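Local atomic coordinates of lipoate-protein ligase 1 (Plasmodium falciparum, PDB entry 5T8U), a protein that belongs to the lipoate-protein ligases and joins a lipoyl ligase A/B-type catalytic domain, built around a mixed beta sheet, to a smaller C-terminal domain. Residues Asn34-Leu39 against Glu53-Leu58; Thr109-Asn114 against Val162-Gly167; Asn113-Ser118 against Phe156-Asp161. One frame throughout, in Å; residues are numbered along the deposited sequence.

Contact 1 (Asn34-Leu39 against Glu53-Leu58); sequences NNYNDL and EPILFL
One hydrogen bond across this contact grips the carbonyl oxygen of Glu53: Tyr36 OH donates to Glu53 O at 2.5 Å. It ties the loop after helix 22-34 to the residues leading into strand 55-59, an inner strand of the mixed sheet of the catalytic domain. The hydroxyl stands 52° out of the carbonyl plane, so this short bond does not follow a lone pair. Tyr36 gets there with CG anti to its backbone N (chi1 180°), and Glu53 O lies at the edge of the ring. Tyrosine suits the place because one rigid side chain offers both a polar tip and an apolar flank. That flank touches the sheet: Tyr36 CE1 is 3.8 Å from Ile55 CD1, the two side chains running past one another head to tail. Ile55 extends its CD1 methyl (chi2 179°), and the beta-branched side chain also packs on Leu13 and Leu15 of strand 13-17. On the loop side a backbone hydrogen bond from Leu39 N to Tyr36 O, 2.9 Å, turns the chain back and brings Leu39 round to the same methyl. Leu39 and Ile55 meet at a slant, and their CD1 atoms stand only 3.2 Å apart, tight for two methyl groups.

Contact 2 (Thr109-Asn114 against Val162-Gly167); sequences TFLNNN and VFLHHG. With LPA (lipoic acid), chain C.
Strands 109-112 and 162-167 run antiparallel, 168° between their directions and 4.5 Å at closest approach, and are laced by four backbone hydrogen bonds. Phe110 with His165 and Asn112 with Phe163 are the hydrogen-bonded pairs. In the first, Phe110 N to His165 O (2.9 Å) comes in from above the carbonyl plane, whereas His165 N lies in the carbonyl plane of Phe110 O, with an N-H...O angle of 169°. The non-hydrogen-bonded pairs, Thr109 with His166 and Leu111 with Leu164, put their side chains on the other face. There Leu111 and Leu164 extend together in the same direction, and Leu111 CD2 presses on Leu164 CG at 3.4 Å; leucines fit because this face is packed against Leu32 and Leu33 of helix 22-34. Thr109 sends CG2 towards the same Leu164, while its OG1 sits 3.4 Å from His166 CB. This buried hydroxyl is satisfied elsewhere, by Trp59 and Glu29. On the face of Phe110 and His165, the Phe110 ring turns an edge to His165 O, and the His165 imidazole is held at both nitrogens, by Ser154 and Asn120. His166 takes the crowded first torsion (chi1 81°), with CG between the backbone N and the carbonyl carbon, and its ring leads away from Thr109. Its NE2 is hydrogen-bonded to Thr94 OG1. The ring edge then faces lipoic acid: His166 ND1 lies 3.2 Å from C8 of the ligand, in the ring plane, and Gly167 C is 3.4 Å from its C7. Glycine leaves the backbone itself to border the dithiolane end. The arrangement is that of central sheet strands in a lipoyl ligase catalytic domain, where His166 and Gly167 of an inner strand form part of the lipoic acid pocket.

Contact 3 (Asn113-Ser118 against Phe156-Asp161); sequences NNINTS and FKKIKD
Thr117, in the first turn of helix 117-132, points its CB towards the beta strand 156-159 and straddles one corner of the Phe156 ring. CB itself lies 4.1 Å from Phe156 CE1. Beyond it the side chain forks: CG2, anti to the backbone N, lies 3.5 Å from Phe156 CE1 and also touches CZ, while OG1, anti to the carbonyl carbon (chi1 -56°), leans towards CE1 and CD1 of the same ring. The two side chains are set nearly perpendicular. Threonine is apt here because its methyl gives the ring an apolar partner within the width of a short beta-branched side chain. Phe163 of the neighbouring strand packs beside Thr117, Ile115 and Lys158, so the corner continues into packing around the Phe163 ring, between the helix start and the hairpin formed by strands 150-159 and 162-170. Further along, Lys158 leaves its strand with CG anti to the backbone N and then bends at chi2 (69°), which carries NZ to 4.0 Å from both Asn113 O and Ile115 CG1. Lys158 runs roughly square to Ile115. At the hairpin turn, Asn113 O and Asp161 O lie 3.4 Å apart, two acceptors that cannot bond to one another, and Asn113 OD1 is 3.5 Å from the same Asp161 O. The nearby ammonium may ease this gathering of oxygens by charge. With no hydrogen bond or salt bridge across it, this surface contact rests mainly on van der Waals packing, of Thr117 on Phe156 and of the Lys158 chain near Ile115 and Asn113; any electrostatic help from the lysine is probably loose.

How the contacts relate
All three contacts reach one sheet of the catalytic domain, in which strands 150-159, 162-170, 105-112 and 55-59 are successive neighbours. Contacts 1 and 2, with centres 8 Å apart, are joined by probable backbone hydrogen bonds, Ile55 N to Leu111 O and Phe57 N to Thr109 O, both 2.9 Å, and Tyr36 CB packs on Val162 CG2. Contacts 2 and 3, about 5 Å apart between centres, share Asn113 and Asn114; there Phe156 CE1 comes to 3.3 Å from His165 CG. Contact 2 alone touches lipoic acid. The Phe156 side chain of contact 3 lies about 8 Å from it, on strand 150-159, which itself supplies Lys150, Gly153 and Ser154 to the pocket.

Contact 1 (Asn34-Leu39 against Glu53-Leu58)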
loop_
_atom_site.group_PDB
_atom_site.type_symbol
_atom_site.label_atom_id
_atom_site.label_comp_id
_atom_site.label_asym_id
_atom_site.label_seq_id
_atom_site.Cartn_x
_atom_site.Cartn_y
_atom_site.Cartn_z
ATOM N N ASN A 34 12.404 -5.195 0.347
ATOM C CA ASN A 34 13.768 -4.847 -0.030
ATOM C C ASN A 34 14.766 -5.980 0.179
ATOM O O ASN A 34 15.943 -5.816 -0.159
ATOM C CB ASN A 34 14.226 -3.609 0.749
ATOM C CG ASN A 34 13.564 -2.335 0.258
ATOM O OD1 ASN A 34 13.012 -1.564 1.043
ATOM N ND2 ASN A 34 13.617 -2.109 -1.050
ATOM N N ASN A 35 14.333 -7.121 0.723
ATOM C CA ASN A 35 15.212 -8.274 0.893
ATOM C C ASN A 35 14.514 -9.560 0.466
ATOM O O ASN A 35 14.806 -10.635 1.000
ATOM C CB ASN A 35 15.692 -8.391 2.341
ATOM C CG ASN A 35 16.574 -7.231 2.756
ATOM O OD1 ASN A 35 17.775 -7.223 2.490
ATOM N ND2 ASN A 35 15.981 -6.243 3.418
ATOM N N TYR A 36 13.598 -9.460 -0.495
ATOM C CA TYR A 36 12.821 -10.591 -0.989
ATOM C C TYR A 36 13.700 -11.804 -1.276
ATOM O O TYR A 36 13.642 -12.804 -0.551
ATOM C CB TYR A 36 12.058 -10.158 -2.245
ATOM C CG TYR A 36 11.196 -11.218 -2.893
ATOM C CD1 TYR A 36 10.034 -11.670 -2.284
ATOM C CD2 TYR A 36 11.529 -11.738 -4.137
ATOM C CE1 TYR A 36 9.239 -12.627 -2.886
ATOM C CE2 TYR A 36 10.742 -12.693 -4.746
ATOM C CZ TYR A 36 9.598 -13.133 -4.118
ATOM O OH TYR A 36 8.816 -14.084 -4.729
ATOM N N ASN A 37 14.535 -11.718 -2.314
ATOM C CA ASN A 37 15.300 -12.875 -2.767
ATOM C C ASN A 37 16.241 -13.433 -1.705
ATOM O O ASN A 37 16.763 -14.537 -1.892
ATOM C CB ASN A 37 16.105 -12.510 -4.019
ATOM C CG ASN A 37 15.220 -12.100 -5.184
ATOM O OD1 ASN A 37 15.462 -11.081 -5.832
ATOM N ND2 ASN A 37 14.188 -12.892 -5.455
ATOM N N ASP A 38 16.472 -12.714 -0.607
ATOM C CA ASP A 38 17.370 -13.169 0.445
ATOM C C ASP A 38 16.646 -13.605 1.710
ATOM O O ASP A 38 17.310 -13.956 2.693
ATOM C CB ASP A 38 18.368 -12.062 0.800
ATOM C CG ASP A 38 19.350 -11.788 -0.314
ATOM O OD1 ASP A 38 19.717 -12.744 -1.028
ATOM O OD2 ASP A 38 19.755 -10.618 -0.476
ATOM N N LEU A 39 15.312 -13.607 1.716
ATOM C CA LEU A 39 14.589 -13.805 2.968
ATOM C C LEU A 39 14.940 -15.138 3.620
ATOM O O LEU A 39 15.034 -15.226 4.850
ATOM C CB LEU A 39 13.084 -13.703 2.730
ATOM C CG LEU A 39 12.520 -12.284 2.600
ATOM C CD1 LEU A 39 11.041 -12.333 2.269
ATOM C CD2 LEU A 39 12.751 -11.471 3.867
ATOM N N GLU A 53 9.451 -17.201 -4.532
ATOM C CA GLU A 53 8.109 -17.753 -4.437
ATOM C C GLU A 53 7.164 -16.763 -3.772
ATOM O O GLU A 53 7.588 -15.738 -3.231
ATOM C CB GLU A 53 8.148 -19.065 -3.650
ATOM C CG GLU A 53 8.929 -20.178 -4.322
ATOM C CD GLU A 53 8.223 -20.736 -5.539
ATOM O OE1 GLU A 53 8.590 -20.353 -6.670
ATOM O OE2 GLU A 53 7.295 -21.554 -5.367
ATOM N N PRO A 54 5.858 -17.038 -3.792
ATOM C CA PRO A 54 4.901 -16.103 -3.190
ATOM C C PRO A 54 5.069 -15.984 -1.682
ATOM O O PRO A 54 5.533 -16.905 -1.007
ATOM C CB PRO A 54 3.537 -16.712 -3.543
ATOM C CG PRO A 54 3.800 -17.629 -4.688
ATOM C CD PRO A 54 5.177 -18.156 -4.469
ATOM N N ILE A 55 4.671 -14.824 -1.160
ATOM C CA ILE A 55 4.680 -14.549 0.273
ATOM C C ILE A 55 3.345 -13.937 0.666
ATOM O O ILE A 55 2.828 -13.053 -0.028
ATOM C CB ILE A 55 5.829 -13.601 0.674
ATOM C CG1 ILE A 55 7.175 -14.278 0.428
ATOM C CG2 ILE A 55 5.688 -13.161 2.137
ATOM C CD1 ILE A 55 8.380 -13.427 0.765
ATOM N N LEU A 56 2.798 -14.403 1.787
ATOM C CA LEU A 56 1.668 -13.763 2.445
ATOM C C LEU A 56 2.101 -13.356 3.843
ATOM O O LEU A 56 2.575 -14.194 4.612
ATOM C CB LEU A 56 0.456 -14.696 2.518
ATOM C CG LEU A 56 -0.675 -14.243 3.450
ATOM C CD1 LEU A 56 -1.185 -12.861 3.065
ATOM C CD2 LEU A 56 -1.809 -15.251 3.441
ATOM N N PHE A 57 1.936 -12.077 4.174
ATOM C CA PHE A 57 2.347 -11.541 5.466
ATOM C C PHE A 57 1.150 -10.875 6.129
ATOM O O PHE A 57 0.553 -9.956 5.559
ATOM C CB PHE A 57 3.500 -10.548 5.300
ATOM C CG PHE A 57 3.797 -9.747 6.535
ATOM C CD1 PHE A 57 3.951 -10.372 7.760
ATOM C CD2 PHE A 57 3.938 -8.368 6.470
ATOM C CE1 PHE A 57 4.227 -9.641 8.899
ATOM C CE2 PHE A 57 4.218 -7.631 7.607
ATOM C CZ PHE A 57 4.363 -8.271 8.823
ATOM N N LEU A 58 0.809 -11.334 7.331
ATOM C CA LEU A 58 -0.364 -10.856 8.052
ATOM C C LEU A 58 0.066 -10.044 9.265
ATOM O O LEU A 58 1.024 -10.404 9.955
ATOM C CB LEU A 58 -1.245 -12.029 8.484
ATOM C CG LEU A 58 -1.937 -12.731 7.316
ATOM C CD1 LEU A 58 -2.198 -14.198 7.626
ATOM C CD2 LEU A 58 -3.233 -12.014 6.976
#

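Contact 2 (Thr109-Asn114 against Val162-Gly167)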
loop_
_atom_site.group_PDB
_atom_site.type_symbol
_atom_site.label_atom_id
_atom_site.label_comp_id
_atom_site.label_asym_id
_atom_site.label_seq_id
_atom_site.Cartn_x
_atom_site.Cartn_y
_atom_site.Cartn_z
ATOM N N THR A 109 -0.333 -8.614 3.157
ATOM C CA THR A 109 0.717 -8.171 2.242
ATOM C C THR A 109 1.130 -9.359 1.384
ATOM O O THR A 109 1.754 -10.301 1.882
ATOM C CB THR A 109 1.917 -7.609 3.004
ATOM O OG1 THR A 109 1.496 -6.509 3.821
ATOM C CG2 THR A 109 3.004 -7.137 2.039
ATOM N N PHE A 110 0.780 -9.312 0.102
ATOM C CA PHE A 110 1.221 -10.311 -0.860
ATOM C C PHE A 110 2.481 -9.816 -1.559
ATOM O O PHE A 110 2.512 -8.690 -2.067
ATOM C CB PHE A 110 0.131 -10.591 -1.896
ATOM C CG PHE A 110 -1.092 -11.255 -1.335
ATOM C CD1 PHE A 110 -1.132 -12.630 -1.164
ATOM C CD2 PHE A 110 -2.206 -10.510 -0.995
ATOM C CE1 PHE A 110 -2.259 -13.245 -0.654
ATOM C CE2 PHE A 110 -3.337 -11.122 -0.485
ATOM C CZ PHE A 110 -3.361 -12.491 -0.314
ATOM N N LEU A 111 3.515 -10.653 -1.580
ATOM C CA LEU A 111 4.723 -10.380 -2.348
ATOM C C LEU A 111 4.879 -11.464 -3.401
ATOM O O LEU A 111 4.717 -12.652 -3.100
ATOM C CB LEU A 111 5.967 -10.327 -1.456
ATOM C CG LEU A 111 5.890 -9.426 -0.225
ATOM C CD1 LEU A 111 7.208 -9.458 0.527
ATOM C CD2 LEU A 111 5.536 -8.001 -0.615
ATOM N N ASN A 112 5.187 -11.058 -4.632
ATOM C CA ASN A 112 5.299 -12.006 -5.730
ATOM C C ASN A 112 6.445 -11.610 -6.649
ATOM O O ASN A 112 6.948 -10.486 -6.605
ATOM C CB ASN A 112 3.994 -12.095 -6.531
ATOM C CG ASN A 112 2.845 -12.647 -5.712
ATOM O OD1 ASN A 112 2.194 -11.918 -4.965
ATOM N ND2 ASN A 112 2.588 -13.942 -5.853
ATOM N N ASN A 113 6.859 -12.566 -7.483
ATOM C CA ASN A 113 7.870 -12.288 -8.498
ATOM C C ASN A 113 7.307 -11.402 -9.601
ATOM O O ASN A 113 7.995 -10.502 -10.097
ATOM C CB ASN A 113 8.398 -13.600 -9.077
ATOM C CG ASN A 113 9.363 -13.387 -10.226
ATOM O OD1 ASN A 113 9.983 -12.330 -10.344
ATOM N ND2 ASN A 113 9.494 -14.395 -11.081
ATOM N N ASN A 114 6.061 -11.643 -9.997
ATOM C CA ASN A 114 5.368 -10.846 -10.997
ATOM C C ASN A 114 4.095 -10.272 -10.389
ATOM O O ASN A 114 3.702 -10.617 -9.273
ATOM C CB ASN A 114 5.036 -11.689 -12.236
ATOM C CG ASN A 114 6.274 -12.264 -12.898
ATOM O OD1 ASN A 114 7.365 -11.700 -12.797
ATOM N ND2 ASN A 114 6.111 -13.391 -13.580
ATOM N N VAL A 162 10.296 -7.627 -7.511
ATOM C CA VAL A 162 9.267 -7.872 -6.509
ATOM C C VAL A 162 8.038 -7.031 -6.823
ATOM O O VAL A 162 8.154 -5.890 -7.282
ATOM C CB VAL A 162 9.777 -7.557 -5.089
ATOM C CG1 VAL A 162 8.759 -7.993 -4.053
ATOM C CG2 VAL A 162 11.114 -8.234 -4.844
ATOM N N PHE A 163 6.864 -7.600 -6.566
ATOM C CA PHE A 163 5.601 -6.879 -6.614
ATOM C C PHE A 163 4.918 -7.016 -5.262
ATOM O O PHE A 163 4.765 -8.133 -4.749
ATOM C CB PHE A 163 4.689 -7.408 -7.723
ATOM C CG PHE A 163 3.302 -6.833 -7.686
ATOM C CD1 PHE A 163 3.062 -5.538 -8.116
ATOM C CD2 PHE A 163 2.238 -7.586 -7.217
ATOM C CE1 PHE A 163 1.785 -5.006 -8.080
ATOM C CE2 PHE A 163 0.961 -7.060 -7.181
ATOM C CZ PHE A 163 0.735 -5.770 -7.612
ATOM N N LEU A 164 4.513 -5.881 -4.693
ATOM C CA LEU A 164 3.927 -5.824 -3.360
ATOM C C LEU A 164 2.499 -5.308 -3.465
ATOM O O LEU A 164 2.278 -4.165 -3.880
ATOM C CB LEU A 164 4.759 -4.930 -2.437
ATOM C CG LEU A 164 4.297 -4.806 -0.980
ATOM C CD1 LEU A 164 5.487 -4.584 -0.062
ATOM C CD2 LEU A 164 3.306 -3.670 -0.803
ATOM N N HIS A 165 1.541 -6.148 -3.085
ATOM C CA HIS A 165 0.123 -5.796 -3.029
ATOM C C HIS A 165 -0.312 -5.946 -1.575
ATOM O O HIS A 165 -0.577 -7.061 -1.115
ATOM C CB HIS A 165 -0.695 -6.690 -3.963
ATOM C CG HIS A 165 -2.177 -6.622 -3.743
ATOM N ND1 HIS A 165 -3.056 -7.493 -4.351
ATOM C CD2 HIS A 165 -2.937 -5.789 -2.992
ATOM C CE1 HIS A 165 -4.290 -7.203 -3.980
ATOM N NE2 HIS A 165 -4.245 -6.174 -3.155
ATOM N N HIS A 166 -0.399 -4.831 -0.850
ATOM C CA HIS A 166 -0.774 -4.858 0.558
ATOM C C HIS A 166 -2.056 -4.066 0.757
ATOM O O HIS A 166 -2.181 -2.937 0.268
ATOM C CB HIS A 166 0.353 -4.317 1.449
ATOM C CG HIS A 166 0.418 -2.823 1.528
ATOM N ND1 HIS A 166 -0.148 -2.109 2.561
ATOM C CD2 HIS A 166 1.001 -1.911 0.716
ATOM C CE1 HIS A 166 0.073 -0.819 2.377
ATOM N NE2 HIS A 166 0.769 -0.672 1.265
ATOM N N GLY A 167 -3.010 -4.671 1.467
ATOM C CA GLY A 167 -4.314 -4.079 1.674
ATOM C C GLY A 167 -4.844 -4.389 3.060
ATOM O O GLY A 167 -4.218 -5.112 3.841
HETATM C C1 LPA C . -7.307 2.805 -0.490
HETATM O O1 LPA C . -8.498 2.612 -0.132
HETATM C C2 LPA C . -6.248 1.740 -0.216
HETATM O O2 LPA C . -6.990 3.873 -1.077
HETATM C C3 LPA C . -5.999 1.659 1.288
HETATM C C4 LPA C . -4.713 0.883 1.564
HETATM C C5 LPA C . -4.328 1.077 3.030
HETATM C C6 LPA C . -3.086 0.482 3.303
HETATM S S6 LPA C . -2.473 1.125 4.563
HETATM C C7 LPA C . -3.315 -1.439 3.711
HETATM C C8 LPA C . -2.309 -1.830 4.885
HETATM S S8 LPA C . -1.467 -0.287 5.399
#

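Contact 3 (Asn113-Ser118 against Phe156-Asp161)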
loop_
_atom_site.group_PDB
_atom_site.type_symbol
_atom_site.label_atom_id
_atom_site.label_comp_id
_atom_site.label_asym_id
_atom_site.label_seq_id
_atom_site.Cartn_x
_atom_site.Cartn_y
_atom_site.Cartn_z
ATOM N N ASN A 113 6.859 -12.566 -7.483
ATOM C CA ASN A 113 7.870 -12.288 -8.498
ATOM C C ASN A 113 7.307 -11.402 -9.601
ATOM O O ASN A 113 7.995 -10.502 -10.097
ATOM C CB ASN A 113 8.398 -13.600 -9.077
ATOM C CG ASN A 113 9.363 -13.387 -10.226
ATOM O OD1 ASN A 113 9.983 -12.330 -10.344
ATOM N ND2 ASN A 113 9.494 -14.395 -11.081
ATOM N N ASN A 114 6.061 -11.643 -9.997
ATOM C CA ASN A 114 5.368 -10.846 -10.997
ATOM C C ASN A 114 4.095 -10.272 -10.389
ATOM O O ASN A 114 3.702 -10.617 -9.273
ATOM C CB ASN A 114 5.036 -11.689 -12.236
ATOM C CG ASN A 114 6.274 -12.264 -12.898
ATOM O OD1 ASN A 114 7.365 -11.700 -12.797
ATOM N ND2 ASN A 114 6.111 -13.391 -13.580
ATOM N N ILE A 115 3.447 -9.377 -11.138
ATOM C CA ILE A 115 2.193 -8.800 -10.672
ATOM C C ILE A 115 1.175 -9.915 -10.483
ATOM O O ILE A 115 0.988 -10.768 -11.359
ATOM C CB ILE A 115 1.692 -7.727 -11.651
ATOM C CG1 ILE A 115 2.698 -6.572 -11.716
ATOM C CG2 ILE A 115 0.320 -7.210 -11.216
ATOM C CD1 ILE A 115 2.324 -5.458 -12.680
ATOM N N ASN A 116 0.508 -9.908 -9.327
ATOM C CA ASN A 116 -0.382 -10.995 -8.938
ATOM C C ASN A 116 -1.650 -10.459 -8.281
ATOM O O ASN A 116 -2.271 -11.150 -7.464
ATOM C CB ASN A 116 0.338 -11.963 -7.992
ATOM C CG ASN A 116 -0.249 -13.362 -8.026
ATOM O OD1 ASN A 116 -0.151 -14.064 -9.032
ATOM N ND2 ASN A 116 -0.849 -13.780 -6.915
ATOM N N THR A 117 -2.048 -9.235 -8.633
ATOM C CA THR A 117 -3.202 -8.595 -8.010
ATOM C C THR A 117 -4.446 -9.474 -8.102
ATOM O O THR A 117 -5.021 -9.879 -7.082
ATOM C CB THR A 117 -3.457 -7.240 -8.677
ATOM O OG1 THR A 117 -2.270 -6.439 -8.607
ATOM C CG2 THR A 117 -4.600 -6.505 -7.994
ATOM N N SER A 118 -4.881 -9.768 -9.329
ATOM C CA SER A 118 -6.113 -10.522 -9.527
ATOM C C SER A 118 -6.088 -11.835 -8.752
ATOM O O SER A 118 -7.058 -12.186 -8.072
ATOM C CB SER A 118 -6.331 -10.777 -11.019
ATOM O OG SER A 118 -6.443 -9.556 -11.730
ATOM N N PHE A 156 -0.441 -0.798 -3.924
ATOM C CA PHE A 156 0.572 -1.580 -4.617
ATOM C C PHE A 156 1.868 -0.791 -4.737
ATOM O O PHE A 156 1.884 0.441 -4.680
ATOM C CB PHE A 156 0.091 -1.993 -6.014
ATOM C CG PHE A 156 -1.329 -2.478 -6.043
ATOM C CD1 PHE A 156 -1.618 -3.824 -5.902
ATOM C CD2 PHE A 156 -2.376 -1.587 -6.208
ATOM C CE1 PHE A 156 -2.924 -4.271 -5.927
ATOM C CE2 PHE A 156 -3.683 -2.029 -6.232
ATOM C CZ PHE A 156 -3.957 -3.374 -6.091
ATOM N N LYS A 157 2.961 -1.532 -4.907
ATOM C CA LYS A 157 4.263 -0.964 -5.222
ATOM C C LYS A 157 5.051 -1.997 -6.012
ATOM O O LYS A 157 5.013 -3.191 -5.698
ATOM C CB LYS A 157 5.033 -0.552 -3.962
ATOM C CG LYS A 157 6.488 -0.185 -4.214
ATOM C CD LYS A 157 7.072 0.594 -3.046
ATOM C CE LYS A 157 8.509 1.018 -3.315
ATOM N NZ LYS A 157 8.625 1.934 -4.485
ATOM N N LYS A 158 5.756 -1.532 -7.041
ATOM C CA LYS A 158 6.512 -2.400 -7.931
ATOM C C LYS A 158 7.999 -2.104 -7.804
ATOM O O LYS A 158 8.408 -0.958 -7.591
ATOM C CB LYS A 158 6.067 -2.218 -9.391
ATOM C CG LYS A 158 6.778 -3.123 -10.389
ATOM C CD LYS A 158 6.380 -4.582 -10.226
ATOM C CE LYS A 158 7.251 -5.492 -11.078
ATOM N NZ LYS A 158 6.692 -6.866 -11.187
ATOM N N ILE A 159 8.807 -3.157 -7.941
ATOM C CA ILE A 159 10.257 -3.056 -7.855
ATOM C C ILE A 159 10.857 -4.136 -8.746
ATOM O O ILE A 159 10.225 -5.155 -9.030
ATOM C CB ILE A 159 10.748 -3.170 -6.388
ATOM C CG1 ILE A 159 10.697 -1.786 -5.726
ATOM C CG2 ILE A 159 12.149 -3.792 -6.298
ATOM C CD1 ILE A 159 11.276 -1.718 -4.326
ATOM N N LYS A 160 12.094 -3.895 -9.190
ATOM C CA LYS A 160 12.787 -4.714 -10.181
ATOM C C LYS A 160 12.326 -6.166 -10.207
ATOM O O LYS A 160 11.872 -6.658 -11.246
ATOM C CB LYS A 160 14.296 -4.664 -9.926
ATOM C CG LYS A 160 15.131 -5.308 -11.020
ATOM C CD LYS A 160 16.614 -5.040 -10.810
ATOM C CE LYS A 160 17.382 -5.009 -12.122
ATOM N NZ LYS A 160 18.445 -3.970 -12.102
ATOM N N ASP A 161 12.433 -6.859 -9.074
ATOM C CA ASP A 161 12.139 -8.284 -9.000
ATOM C C ASP A 161 10.942 -8.618 -8.121
ATOM O O ASP A 161 10.600 -9.799 -7.997
ATOM C CB ASP A 161 13.365 -9.042 -8.480
ATOM C CG ASP A 161 14.535 -8.988 -9.441
ATOM O OD1 ASP A 161 14.298 -8.986 -10.667
ATOM O OD2 ASP A 161 15.691 -8.949 -8.969
#